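Local coordinates for N5-Carboxyaminoimidazole ribonucleotide synthetase (Staphylococcus aureus subsp. aureus, PDB 3ORQ), which catalyses the ATP-dependent conversion of 5-aminoimidazole ribonucleotide and bicarbonate to N5-carboxyaminoimidazole ribonucleotide, using an ATP-grasp fold, at residues N7-G12 against K95-Q100; V76-F81 against L296-Q301; I207-L212 against E239-I244; Y281-E284 against Q290-T293; I283-Y288 against K311-M316. All blocks are in the same frame, centred on the assembly; numbering follows the deposited sequence.

Contact 1: residues N7-G12 against K95-Q100; sequences NKLKFG and KYNIPQ
The carboxamide of Asn97 is the flat group that meets segment 7-12. Asn7 comes to it from above its plane, its CB 4.1 Å from Asn97 ND2. Leu9 comes instead at the level of the amide, its methyl CD1 lying 4.5 Å from Asn97 ND2. Next to it in the chain, the Tyr96 ring has Lys95 laid along one face, CG 3.8 Å above the ring plane and offset toward the rim. The lysine runs nearly extended past the ring, bringing NZ to Tyr96 OH at 3.1 Å; that hydroxyl also pairs with Asn68.

The amide is carried toward segment 7-12 because Asn97 CG stands anti to its backbone N (chi1 177°). Its ND2 bonds both the carbonyl of Asp75 and a water 2.9 Å away. That water donates in turn to Asn7 O, also at 2.9 Å, so the polar link across this small surface contact is indirect. Leu9, Asn97 and Pro99 all rest on Val76, and the Asn97 backbone bonds Ile77. The two loops therefore meet at strand 76-79, an outermost strand of the parallel sheet in the Rossmann-like preATP-grasp domain.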
# COMPACT_ATOMS: atom_id res chain seq x y z
N ASN A 7 0.91 15.12 21.10
CA ASN A 7 1.92 14.05 21.18
C ASN A 7 2.49 13.61 19.84
O ASN A 7 1.73 13.35 18.88
CB ASN A 7 1.35 12.85 21.87
CG ASN A 7 1.07 13.11 23.34
OD1 ASN A 7 1.30 14.21 23.87
ND2 ASN A 7 0.57 12.09 24.02
N LYS A 8 3.81 13.58 19.79
CA LYS A 8 4.55 12.99 18.68
C LYS A 8 4.77 11.52 18.99
O LYS A 8 5.54 11.19 19.89
CB LYS A 8 5.88 13.72 18.41
CG LYS A 8 5.66 15.15 17.84
CD LYS A 8 6.97 15.93 17.60
CE LYS A 8 6.64 17.35 17.06
NZ LYS A 8 7.72 18.39 17.17
N LEU A 9 4.05 10.65 18.28
CA LEU A 9 4.13 9.19 18.53
C LEU A 9 5.08 8.52 17.55
O LEU A 9 5.02 8.76 16.32
CB LEU A 9 2.76 8.52 18.41
CG LEU A 9 1.67 9.04 19.36
CD1 LEU A 9 0.36 8.42 18.93
CD2 LEU A 9 2.03 8.76 20.83
N LYS A 10 5.92 7.64 18.08
CA LYS A 10 6.92 6.93 17.28
C LYS A 10 6.44 5.55 16.94
O LYS A 10 5.55 4.98 17.62
CB LYS A 10 8.27 6.86 18.03
CG LYS A 10 8.94 8.29 18.21
CD LYS A 10 10.15 8.19 19.14
CE LYS A 10 11.14 9.31 18.90
NZ LYS A 10 10.71 10.56 19.56
N PHE A 11 7.00 4.98 15.87
CA PHE A 11 6.58 3.67 15.45
C PHE A 11 6.58 2.77 16.68
O PHE A 11 7.38 2.98 17.62
CB PHE A 11 7.48 3.10 14.34
CG PHE A 11 8.92 2.88 14.76
CD1 PHE A 11 9.27 1.78 15.55
CD2 PHE A 11 9.91 3.77 14.37
CE1 PHE A 11 10.60 1.57 15.91
CE2 PHE A 11 11.26 3.55 14.71
CZ PHE A 11 11.60 2.48 15.48
N GLY A 12 5.70 1.77 16.69
CA GLY A 12 5.56 0.91 17.87
C GLY A 12 4.39 1.34 18.73
O GLY A 12 3.87 0.55 19.50
N LYS A 95 -10.34 12.12 28.22
CA LYS A 95 -9.57 11.13 28.95
C LYS A 95 -8.39 10.57 28.16
O LYS A 95 -7.39 10.18 28.74
CB LYS A 95 -10.48 9.99 29.40
CG LYS A 95 -9.85 9.07 30.42
CD LYS A 95 -10.85 8.01 30.93
CE LYS A 95 -10.24 7.18 32.09
NZ LYS A 95 -10.70 5.75 32.10
N TYR A 96 -8.50 10.52 26.83
CA TYR A 96 -7.45 9.95 25.99
C TYR A 96 -6.97 10.90 24.93
O TYR A 96 -7.47 11.98 24.81
CB TYR A 96 -7.96 8.67 25.34
CG TYR A 96 -8.58 7.71 26.32
CD1 TYR A 96 -7.76 6.87 27.10
CD2 TYR A 96 -9.98 7.65 26.50
CE1 TYR A 96 -8.32 5.99 28.05
CE2 TYR A 96 -10.54 6.79 27.42
CZ TYR A 96 -9.71 5.97 28.21
OH TYR A 96 -10.27 5.10 29.13
N ASN A 97 -6.00 10.47 24.12
CA ASN A 97 -5.40 11.34 23.11
C ASN A 97 -6.09 11.23 21.75
O ASN A 97 -5.95 10.20 21.02
CB ASN A 97 -3.91 11.03 22.99
CG ASN A 97 -3.23 11.85 21.92
OD1 ASN A 97 -3.51 13.03 21.78
ND2 ASN A 97 -2.37 11.22 21.13
N ILE A 98 -6.86 12.28 21.42
CA ILE A 98 -7.63 12.36 20.18
C ILE A 98 -7.46 13.79 19.62
O ILE A 98 -8.30 14.66 19.84
CB ILE A 98 -9.13 12.07 20.40
CG1 ILE A 98 -9.33 10.84 21.33
CG2 ILE A 98 -9.91 11.87 19.03
CD1 ILE A 98 -10.82 10.36 21.44
N PRO A 99 -6.36 14.03 18.91
CA PRO A 99 -6.05 15.36 18.46
C PRO A 99 -7.15 15.91 17.54
O PRO A 99 -7.27 17.12 17.41
CB PRO A 99 -4.74 15.20 17.70
CG PRO A 99 -4.18 13.92 18.17
CD PRO A 99 -5.33 13.05 18.52
N GLN A 100 -7.92 15.02 16.92
CA GLN A 100 -9.07 15.44 16.09
C GLN A 100 -10.20 16.12 16.87
O GLN A 100 -11.01 16.84 16.27
CB GLN A 100 -9.62 14.23 15.32
CG GLN A 100 -8.81 13.87 14.11
CD GLN A 100 -9.29 12.55 13.51
OE1 GLN A 100 -9.14 11.49 14.12
NE2 GLN A 100 -9.91 12.63 12.33
O HOH W 1 -0.81 12.00 18.87

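Contact 2: residues V76-F81 against L296-Q301; sequences VITYEF and LAVTGQ
Val76 and Val298 meet through their methyl branches, and their torsions explain how. In Val76, CG1 sits between the backbone N and the carbonyl carbon (chi1 65°), which swings CG2 beside the carbonyl and out to the helix end. CG2 comes 3.5 Å from Val298 O and 4.1 Å from Val298 CG1; Val76 CG1 is scarcely farther from that same methyl. Val298 itself has an unusual chi1 of 121°, close to eclipsed. Its two methyls are divided between the strand residues, CG2 turning to Thr78 at 4.2 Å from OG1. The Thr78 and Val298 side chains cross nearly at right angles. Thr78 OG1 is hydrogen-bonded to Gln100 and His294, while its flank meets the valine methyl.

Just beyond, the helix closes with a Schellman motif. Gly300 takes a positive phi, its N bonded to Ala297 O at 2.8 Å, while Gln301 N reaches back to Leu296 O. The Gln301 amide also folds over, NE2 donating to Thr299 O (3.1 Å) from above that carbonyl's plane. The contact is buried and largely apolar: the C-terminal end of helix 290-298 lies against strand 76-79, at the margin of the parallel Rossmann-type sheet.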
# COMPACT_ATOMS: atom_id res chain seq x y z
N VAL A 76 -3.21 6.88 20.53
CA VAL A 76 -3.99 7.89 19.81
C VAL A 76 -5.25 7.25 19.29
O VAL A 76 -5.24 6.08 18.95
CB VAL A 76 -3.18 8.56 18.64
CG1 VAL A 76 -2.85 7.56 17.56
CG2 VAL A 76 -3.94 9.69 18.04
N ILE A 77 -6.35 7.99 19.23
CA ILE A 77 -7.59 7.43 18.67
C ILE A 77 -8.08 8.31 17.53
O ILE A 77 -8.10 9.54 17.66
CB ILE A 77 -8.70 7.26 19.72
CG1 ILE A 77 -8.32 6.21 20.77
CG2 ILE A 77 -10.00 6.86 19.11
CD1 ILE A 77 -9.16 6.33 21.98
N THR A 78 -8.42 7.68 16.41
CA THR A 78 -9.01 8.39 15.26
C THR A 78 -10.29 7.66 14.88
O THR A 78 -10.64 6.65 15.48
CB THR A 78 -8.05 8.46 14.05
OG1 THR A 78 -8.65 9.23 12.99
CG2 THR A 78 -7.66 7.05 13.54
N TYR A 79 -11.02 8.19 13.91
CA TYR A 79 -12.30 7.60 13.59
C TYR A 79 -12.39 7.59 12.11
O TYR A 79 -11.79 8.43 11.43
CB TYR A 79 -13.49 8.39 14.19
CG TYR A 79 -13.36 9.88 14.09
CD1 TYR A 79 -13.66 10.55 12.91
CD2 TYR A 79 -12.93 10.63 15.17
CE1 TYR A 79 -13.49 11.95 12.80
CE2 TYR A 79 -12.81 12.06 15.08
CZ TYR A 79 -13.08 12.68 13.90
OH TYR A 79 -12.95 14.02 13.82
N GLU A 80 -13.20 6.65 11.63
CA GLU A 80 -13.29 6.32 10.23
C GLU A 80 -14.63 6.82 9.67
O GLU A 80 -14.77 7.00 8.47
CB GLU A 80 -13.18 4.78 10.10
CG GLU A 80 -13.34 4.26 8.73
CD GLU A 80 -14.44 3.22 8.55
OE1 GLU A 80 -14.58 2.72 7.43
OE2 GLU A 80 -15.19 2.94 9.49
N PHE A 81 -15.61 7.07 10.51
CA PHE A 81 -16.90 7.53 10.00
C PHE A 81 -17.59 8.42 11.05
O PHE A 81 -17.40 8.24 12.24
CB PHE A 81 -17.76 6.31 9.60
CG PHE A 81 -18.62 6.51 8.33
CD1 PHE A 81 -18.07 6.31 7.06
CD2 PHE A 81 -19.99 6.82 8.43
CE1 PHE A 81 -18.86 6.46 5.89
CE2 PHE A 81 -20.80 6.97 7.27
CZ PHE A 81 -20.23 6.79 6.00
N LEU A 296 0.26 10.15 9.47
CA LEU A 296 1.34 11.09 9.79
C LEU A 296 0.81 12.18 10.72
O LEU A 296 1.42 12.48 11.74
CB LEU A 296 1.95 11.70 8.51
CG LEU A 296 2.90 10.83 7.68
CD1 LEU A 296 3.23 11.60 6.42
CD2 LEU A 296 4.18 10.41 8.49
N ALA A 297 -0.33 12.74 10.32
CA ALA A 297 -0.99 13.84 11.03
C ALA A 297 -1.37 13.46 12.45
O ALA A 297 -0.97 14.06 13.43
CB ALA A 297 -2.25 14.23 10.26
N VAL A 298 -2.12 12.39 12.53
CA VAL A 298 -2.71 11.94 13.77
C VAL A 298 -1.63 11.49 14.76
O VAL A 298 -1.83 11.62 15.99
CB VAL A 298 -3.75 10.88 13.35
CG1 VAL A 298 -3.56 9.50 13.95
CG2 VAL A 298 -5.14 11.47 13.34
N THR A 299 -0.50 10.97 14.26
CA THR A 299 0.59 10.54 15.15
C THR A 299 1.54 11.71 15.41
O THR A 299 2.56 11.55 16.10
CB THR A 299 1.40 9.33 14.58
OG1 THR A 299 1.95 9.68 13.29
CG2 THR A 299 0.48 8.06 14.43
N GLY A 300 1.18 12.88 14.88
CA GLY A 300 1.88 14.13 15.21
C GLY A 300 3.22 14.31 14.47
O GLY A 300 4.06 15.07 14.93
N GLN A 301 3.39 13.63 13.32
CA GLN A 301 4.61 13.76 12.51
C GLN A 301 4.53 14.99 11.60
O GLN A 301 3.46 15.54 11.41
CB GLN A 301 4.83 12.53 11.63
CG GLN A 301 4.66 11.13 12.34
CD GLN A 301 5.65 10.92 13.40
OE1 GLN A 301 6.85 10.83 13.13
NE2 GLN A 301 5.19 10.88 14.64

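Contact 3: residues I207-L212 against E239-I244; sequences ITFFPL and EQVNKI
Phe209 and Val241 bring together the two layers of an alpha/beta packing within the ATP-grasp domain: strand 207-218 of the large antiparallel sheet and helix 234-245 packed on it. The backbones stay well apart, the CA atoms of these two residues being 10.0 Å from each other, and the side chains bridge the space between them. Phe209 and Val241 have the largest areas buried here, and Asn242 adds a smaller share at the margin.

The phenylalanine ring comes to the helix with its rim leading. Its CG stands anti to the carbonyl carbon, beside the backbone N (chi1 -65°), which extends the ring from the sheet toward the helix. The two side chains lie alongside, running in opposite senses. The pair is wholly hydrocarbon and shares Leu197 on the adjacent strand 191-201; Phe209 also packs on Val199 there and on Lys238 one turn earlier in the helix. Thr208 and Phe210 point the other way, onto Ile307 of a loop.

Along the helix, the regular bond from Ile244 N to Gln240 O (2.9 Å) keeps the turn carrying Val241 in shape. Asn242 points its CB to one side of the strand, yet the amide end bends back toward the ring. Its OD1 lies near the ring plane, 4.2 Å from Phe209 CZ, where the weakly positive C-H rim should suit an oxygen. On the same rim, Phe209 CE2 touches Val241 CG1 at 4.0 Å and Val241 CB at 4.1 Å.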
# COMPACT_ATOMS: atom_id res chain seq x y z
N ILE A 207 -0.35 22.02 7.19
CA ILE A 207 -1.43 21.70 6.28
C ILE A 207 -0.91 21.32 4.88
O ILE A 207 0.10 21.84 4.45
CB ILE A 207 -2.49 22.82 6.21
CG1 ILE A 207 -3.65 22.39 5.32
CG2 ILE A 207 -1.87 24.14 5.71
CD1 ILE A 207 -4.90 23.32 5.42
N THR A 208 -1.59 20.39 4.20
CA THR A 208 -1.21 19.91 2.87
C THR A 208 -2.46 19.64 2.06
O THR A 208 -3.46 19.21 2.59
CB THR A 208 -0.43 18.59 2.96
OG1 THR A 208 0.40 18.65 4.11
CG2 THR A 208 0.48 18.39 1.72
N PHE A 209 -2.38 19.91 0.76
CA PHE A 209 -3.49 19.77 -0.14
C PHE A 209 -3.15 18.75 -1.22
O PHE A 209 -2.11 18.86 -1.86
CB PHE A 209 -3.81 21.12 -0.81
CG PHE A 209 -4.28 22.18 0.13
CD1 PHE A 209 -3.38 23.06 0.71
CD2 PHE A 209 -5.65 22.34 0.40
CE1 PHE A 209 -3.82 24.10 1.57
CE2 PHE A 209 -6.11 23.36 1.27
CZ PHE A 209 -5.18 24.24 1.85
N PHE A 210 -4.04 17.79 -1.44
CA PHE A 210 -3.97 16.90 -2.57
C PHE A 210 -4.46 17.62 -3.82
O PHE A 210 -5.11 18.66 -3.72
CB PHE A 210 -4.84 15.64 -2.27
CG PHE A 210 -4.20 14.71 -1.27
CD1 PHE A 210 -4.20 15.03 0.09
CD2 PHE A 210 -3.52 13.55 -1.69
CE1 PHE A 210 -3.55 14.19 1.02
CE2 PHE A 210 -2.85 12.71 -0.75
CZ PHE A 210 -2.87 13.03 0.58
N PRO A 211 -4.12 17.09 -5.01
CA PRO A 211 -4.66 17.66 -6.26
C PRO A 211 -6.19 17.71 -6.26
O PRO A 211 -6.85 16.78 -5.81
CB PRO A 211 -4.18 16.66 -7.34
CG PRO A 211 -3.25 15.61 -6.59
CD PRO A 211 -2.96 16.19 -5.24
N LEU A 212 -6.76 18.80 -6.79
CA LEU A 212 -8.20 18.93 -6.96
C LEU A 212 -8.73 17.78 -7.77
O LEU A 212 -8.14 17.37 -8.76
CB LEU A 212 -8.52 20.25 -7.65
CG LEU A 212 -9.97 20.70 -7.57
CD1 LEU A 212 -10.41 21.15 -6.13
CD2 LEU A 212 -10.26 21.77 -8.69
N GLU A 239 -9.11 28.90 -0.87
CA GLU A 239 -9.59 30.07 -0.13
C GLU A 239 -10.74 29.65 0.75
O GLU A 239 -10.83 30.10 1.89
CB GLU A 239 -10.02 31.20 -1.08
CG GLU A 239 -8.86 31.92 -1.82
CD GLU A 239 -9.31 32.84 -3.01
OE1 GLU A 239 -10.49 32.80 -3.43
OE2 GLU A 239 -8.48 33.61 -3.53
N GLN A 240 -11.64 28.81 0.24
CA GLN A 240 -12.76 28.38 1.04
C GLN A 240 -12.29 27.53 2.21
O GLN A 240 -12.80 27.67 3.32
CB GLN A 240 -13.80 27.65 0.20
CG GLN A 240 -14.28 28.45 -0.99
CD GLN A 240 -15.08 29.69 -0.56
OE1 GLN A 240 -16.14 29.56 0.05
NE2 GLN A 240 -14.54 30.90 -0.85
N VAL A 241 -11.33 26.64 1.98
CA VAL A 241 -10.79 25.81 3.05
C VAL A 241 -10.16 26.64 4.16
O VAL A 241 -10.45 26.45 5.35
CB VAL A 241 -9.78 24.77 2.53
CG1 VAL A 241 -9.19 24.03 3.69
CG2 VAL A 241 -10.48 23.76 1.59
N ASN A 242 -9.33 27.60 3.77
CA ASN A 242 -8.79 28.54 4.73
C ASN A 242 -9.85 29.23 5.57
O ASN A 242 -9.62 29.44 6.75
CB ASN A 242 -7.88 29.55 4.07
CG ASN A 242 -6.67 28.90 3.42
OD1 ASN A 242 -6.17 27.83 3.85
ND2 ASN A 242 -6.19 29.55 2.36
N LYS A 243 -11.01 29.54 4.99
CA LYS A 243 -12.10 30.09 5.81
C LYS A 243 -12.63 29.03 6.76
O LYS A 243 -12.85 29.30 7.95
CB LYS A 243 -13.23 30.63 4.93
CG LYS A 243 -12.96 32.02 4.33
CD LYS A 243 -13.92 32.29 3.16
CE LYS A 243 -13.75 33.71 2.61
NZ LYS A 243 -12.57 33.92 1.72
N ILE A 244 -12.82 27.82 6.24
CA ILE A 244 -13.45 26.76 7.03
C ILE A 244 -12.63 26.40 8.25
O ILE A 244 -13.18 26.09 9.32
CB ILE A 244 -13.66 25.50 6.17
CG1 ILE A 244 -14.61 25.80 5.02
CG2 ILE A 244 -14.11 24.31 7.03
CD1 ILE A 244 -14.82 24.61 4.05

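Contact 4: residues Y281-E284 against Q290-T293; sequences YSIE and QFDT
A short link connects two consecutive helices, 282-285 and 290-298, and Ser282 and Gln290 hold them together. The backbone N of Gln290 donates to Ser282 OG at 3.1 Å, with an N-H...O angle of 146°, so the bond is somewhat bent. The serine hydroxyl can accept there because its chi1 of 61° places OG between the backbone N and the carbonyl carbon, facing the second helix. Its own proton is spent on the carbonyl of Gly279, three residues earlier. One buried oxygen thus ties Gly279 to the backbone of Gln290. The aliphatic part of Gln290 closes over it, CG 3.8 Å from Ser282 OG.

A second, apolar touch lies beside this bond. Ile283 CD1 reaches Phe291 CE2 at 4.1 Å and CD2 at 4.2 Å, approaching the ring at a slant. Gln290 CG sits over one face of that ring, 3.9 Å above its plane and offset toward the rim, so the phenylalanine has the glutamine stem against it as well as the isoleucine methyl.

Around this pair of helices, Phe291 packs against helix 22-33, on Met26, Met27 and Ser30, and Ile283 shares Met26. Asp292 ties to the same helix through a salt bridge with Lys33. On the sheet side, Phe210 of strand 207-218 presses on Tyr281, Ser282 and Thr293. The two helices are therefore wedged between a helix of the Rossmann-like domain and the large antiparallel sheet.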
# COMPACT_ATOMS: atom_id res chain seq x y z
N TYR A 281 -7.86 7.47 -5.21
CA TYR A 281 -6.95 7.40 -6.36
C TYR A 281 -5.50 7.69 -5.89
O TYR A 281 -4.51 7.24 -6.52
CB TYR A 281 -7.36 8.41 -7.44
CG TYR A 281 -7.01 9.80 -6.98
CD1 TYR A 281 -7.85 10.49 -6.12
CD2 TYR A 281 -5.77 10.35 -7.28
CE1 TYR A 281 -7.50 11.71 -5.62
CE2 TYR A 281 -5.42 11.62 -6.80
CZ TYR A 281 -6.29 12.29 -5.95
OH TYR A 281 -5.98 13.53 -5.43
N SER A 282 -5.37 8.46 -4.79
CA SER A 282 -4.04 8.95 -4.36
C SER A 282 -3.14 7.81 -3.92
O SER A 282 -1.90 7.94 -3.82
CB SER A 282 -4.21 9.94 -3.19
OG SER A 282 -4.81 9.31 -2.08
N ILE A 283 -3.75 6.66 -3.66
CA ILE A 283 -2.91 5.48 -3.34
C ILE A 283 -2.00 5.17 -4.52
O ILE A 283 -0.84 4.98 -4.34
CB ILE A 283 -3.72 4.26 -2.98
CG1 ILE A 283 -4.32 4.45 -1.60
CG2 ILE A 283 -2.83 3.02 -2.94
CD1 ILE A 283 -5.55 3.54 -1.36
N GLU A 284 -2.54 5.09 -5.73
CA GLU A 284 -1.66 4.75 -6.86
C GLU A 284 -1.00 5.97 -7.51
O GLU A 284 0.13 5.88 -8.03
CB GLU A 284 -2.42 3.98 -7.93
CG GLU A 284 -2.74 2.50 -7.56
CD GLU A 284 -3.90 2.41 -6.62
OE1 GLU A 284 -4.58 3.44 -6.48
OE2 GLU A 284 -4.11 1.35 -5.98
N GLN A 290 -3.98 9.66 0.87
CA GLN A 290 -4.72 10.40 1.89
C GLN A 290 -4.71 9.66 3.21
O GLN A 290 -4.91 10.27 4.27
CB GLN A 290 -6.15 10.71 1.42
CG GLN A 290 -6.97 9.52 1.01
CD GLN A 290 -8.45 9.82 0.90
OE1 GLN A 290 -9.21 9.03 0.33
NE2 GLN A 290 -8.88 10.93 1.47
N PHE A 291 -4.46 8.35 3.15
CA PHE A 291 -4.31 7.54 4.39
C PHE A 291 -2.92 7.68 5.00
O PHE A 291 -2.81 7.75 6.24
CB PHE A 291 -4.67 6.05 4.12
CG PHE A 291 -6.02 5.89 3.51
CD1 PHE A 291 -7.16 6.05 4.30
CD2 PHE A 291 -6.17 5.76 2.11
CE1 PHE A 291 -8.44 5.97 3.74
CE2 PHE A 291 -7.44 5.67 1.53
CZ PHE A 291 -8.58 5.76 2.35
N ASP A 292 -1.86 7.74 4.16
CA ASP A 292 -0.53 7.94 4.70
C ASP A 292 -0.51 9.26 5.47
O ASP A 292 -0.10 9.28 6.63
CB ASP A 292 0.53 8.02 3.59
CG ASP A 292 0.62 6.74 2.76
OD1 ASP A 292 0.38 5.60 3.29
OD2 ASP A 292 0.91 6.90 1.54
N THR A 293 -0.93 10.34 4.84
CA THR A 293 -0.91 11.63 5.53
C THR A 293 -1.87 11.62 6.76
O THR A 293 -1.64 12.27 7.74
CB THR A 293 -1.24 12.79 4.59
OG1 THR A 293 -2.50 12.55 3.97
CG2 THR A 293 -0.18 12.92 3.51

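Contact 5: residues I283-Y288 against K311-M316; sequences IEACDY and KPAVMM
The chain runs past Lys311 close beside Ala285, their CA atoms only 5.4 Å apart. Ala285 is the last residue of helix 282-285, and Cys286 is the first to leave helical angles. The Lys311 N donates to Ala285 O at 3.5 Å with an angle of 157°, a weak bond despite its good alignment. Backbone bonds between Ala285 and Leu310 and between Asp287 and Glu308 continue the pairing, so the exit from the helix runs alongside the segment leading into strand 313-319. That strand belongs to the large antiparallel sheet, lying between strands 221-227 and 351-358, in the region belonging to the C-terminal domain family of this carboxylase.

Ala285 has only a methyl to place here, and it points toward segment 311-316, to the Lys311 carbonyl and the Ala313 methyl. Lys311 directs its long chain away: CG is anti to the backbone N (chi1 -160°) and the rest is stretched out. Its ammonium forms a salt bridge with Glu308 of the second subunit, so the residue beside this buried contact also works at the dimer interface. Nearby, the Tyr288 ring meets that of His337 of the second subunit, and Glu284 bonds His339 of its own chain.

What remains between the segments is alanine packing. The Ala285 CB lies 3.3 Å from Lys311 O, a close methyl-to-carbonyl approach, and 4.0 Å from the CB of Ala313.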
# COMPACT_ATOMS: atom_id res chain seq x y z
N ILE A 283 -3.75 6.66 -3.66
CA ILE A 283 -2.91 5.48 -3.34
C ILE A 283 -2.00 5.17 -4.52
O ILE A 283 -0.84 4.98 -4.34
CB ILE A 283 -3.72 4.26 -2.98
CG1 ILE A 283 -4.32 4.45 -1.60
CG2 ILE A 283 -2.83 3.02 -2.94
CD1 ILE A 283 -5.55 3.54 -1.36
N GLU A 284 -2.54 5.09 -5.73
CA GLU A 284 -1.66 4.75 -6.86
C GLU A 284 -1.00 5.97 -7.51
O GLU A 284 0.13 5.88 -8.03
CB GLU A 284 -2.42 3.98 -7.93
CG GLU A 284 -2.74 2.50 -7.56
CD GLU A 284 -3.90 2.41 -6.62
OE1 GLU A 284 -4.58 3.44 -6.48
OE2 GLU A 284 -4.11 1.35 -5.98
N ALA A 285 -1.70 7.10 -7.49
CA ALA A 285 -1.34 8.26 -8.36
C ALA A 285 -0.44 9.31 -7.73
O ALA A 285 0.18 10.10 -8.45
CB ALA A 285 -2.59 8.89 -8.90
N CYS A 286 -0.33 9.31 -6.41
CA CYS A 286 0.42 10.40 -5.69
C CYS A 286 1.59 9.83 -4.97
O CYS A 286 1.66 8.61 -4.77
CB CYS A 286 -0.48 11.14 -4.66
SG CYS A 286 -1.88 12.03 -5.39
N ASP A 287 2.50 10.69 -4.53
CA ASP A 287 3.67 10.21 -3.80
C ASP A 287 3.32 9.93 -2.33
O ASP A 287 4.12 9.32 -1.60
CB ASP A 287 4.84 11.20 -3.92
CG ASP A 287 4.44 12.65 -3.62
OD1 ASP A 287 3.24 12.94 -3.42
OD2 ASP A 287 5.34 13.53 -3.60
N TYR A 288 2.13 10.39 -1.91
CA TYR A 288 1.56 10.08 -0.58
C TYR A 288 0.07 9.84 -0.82
O TYR A 288 -0.52 10.48 -1.68
CB TYR A 288 1.67 11.26 0.38
CG TYR A 288 3.10 11.73 0.69
CD1 TYR A 288 3.67 12.75 -0.10
CD2 TYR A 288 3.82 11.21 1.75
CE1 TYR A 288 4.95 13.22 0.14
CE2 TYR A 288 5.16 11.65 2.00
CZ TYR A 288 5.69 12.67 1.17
OH TYR A 288 6.96 13.16 1.39
N LYS A 311 1.03 10.48 -11.82
CA LYS A 311 0.36 10.22 -13.07
C LYS A 311 -1.13 10.49 -12.90
O LYS A 311 -1.70 10.18 -11.84
CB LYS A 311 0.59 8.75 -13.45
CG LYS A 311 0.37 8.46 -14.93
CD LYS A 311 0.84 7.06 -15.31
CE LYS A 311 0.41 6.75 -16.80
NZ LYS A 311 0.73 5.36 -17.15
N PRO A 312 -1.80 11.04 -13.95
CA PRO A 312 -3.20 11.38 -13.84
C PRO A 312 -3.99 10.10 -13.73
O PRO A 312 -3.42 9.01 -14.02
CB PRO A 312 -3.54 12.04 -15.18
CG PRO A 312 -2.22 12.54 -15.75
CD PRO A 312 -1.21 11.47 -15.25
N ALA A 313 -5.27 10.20 -13.33
CA ALA A 313 -5.99 9.01 -12.91
C ALA A 313 -7.49 9.12 -13.04
O ALA A 313 -8.07 10.20 -12.96
CB ALA A 313 -5.59 8.63 -11.46
N VAL A 314 -8.12 7.98 -13.24
CA VAL A 314 -9.55 7.91 -13.37
C VAL A 314 -9.96 6.79 -12.45
O VAL A 314 -9.57 5.62 -12.64
CB VAL A 314 -9.95 7.53 -14.82
CG1 VAL A 314 -11.45 7.36 -14.91
CG2 VAL A 314 -9.52 8.60 -15.77
N MSE A 315 -10.69 7.13 -11.41
CA MSE A 315 -11.02 6.11 -10.44
C MSE A 315 -12.52 5.84 -10.52
O MSE A 315 -13.32 6.78 -10.58
CB MSE A 315 -10.68 6.61 -9.05
CG MSE A 315 -11.05 5.60 -7.97
SE MSE A 315 -11.61 6.48 -6.34
CE MSE A 315 -13.19 5.44 -6.12
N MSE A 316 -12.91 4.56 -10.52
CA MSE A 316 -14.33 4.15 -10.58
C MSE A 316 -14.67 3.43 -9.30
O MSE A 316 -13.91 2.57 -8.87
CB MSE A 316 -14.59 3.20 -11.75
CG MSE A 316 -14.08 3.64 -13.11
SE MSE A 316 -14.93 5.27 -13.72
CE MSE A 316 -16.74 4.62 -13.95

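In the fold
Four of the contacts form two pairs. Contacts 1 and 2 have centres about 7 Å apart and touch directly, Leu9 N meeting Thr299 O at 2.8 Å. Contacts 4 and 5 lie about 8 Å apart between centres and share Ile283 and Glu284. Helix 290-298 links the pairs, since contacts 2 and 4 use its two ends. Contact 3 meets contacts 4 and 5 through Phe210, whose CZ is 3.5 Å from Gln290 CA and whose CE2 is 3.4 Å from Tyr288 O. All five lie away from the nucleotide and metal sites; in contact 4 the side chain of Phe291 is about 13 Å from the bound pyrophosphate and that of Gln290 about 13 Å from the magnesium ion.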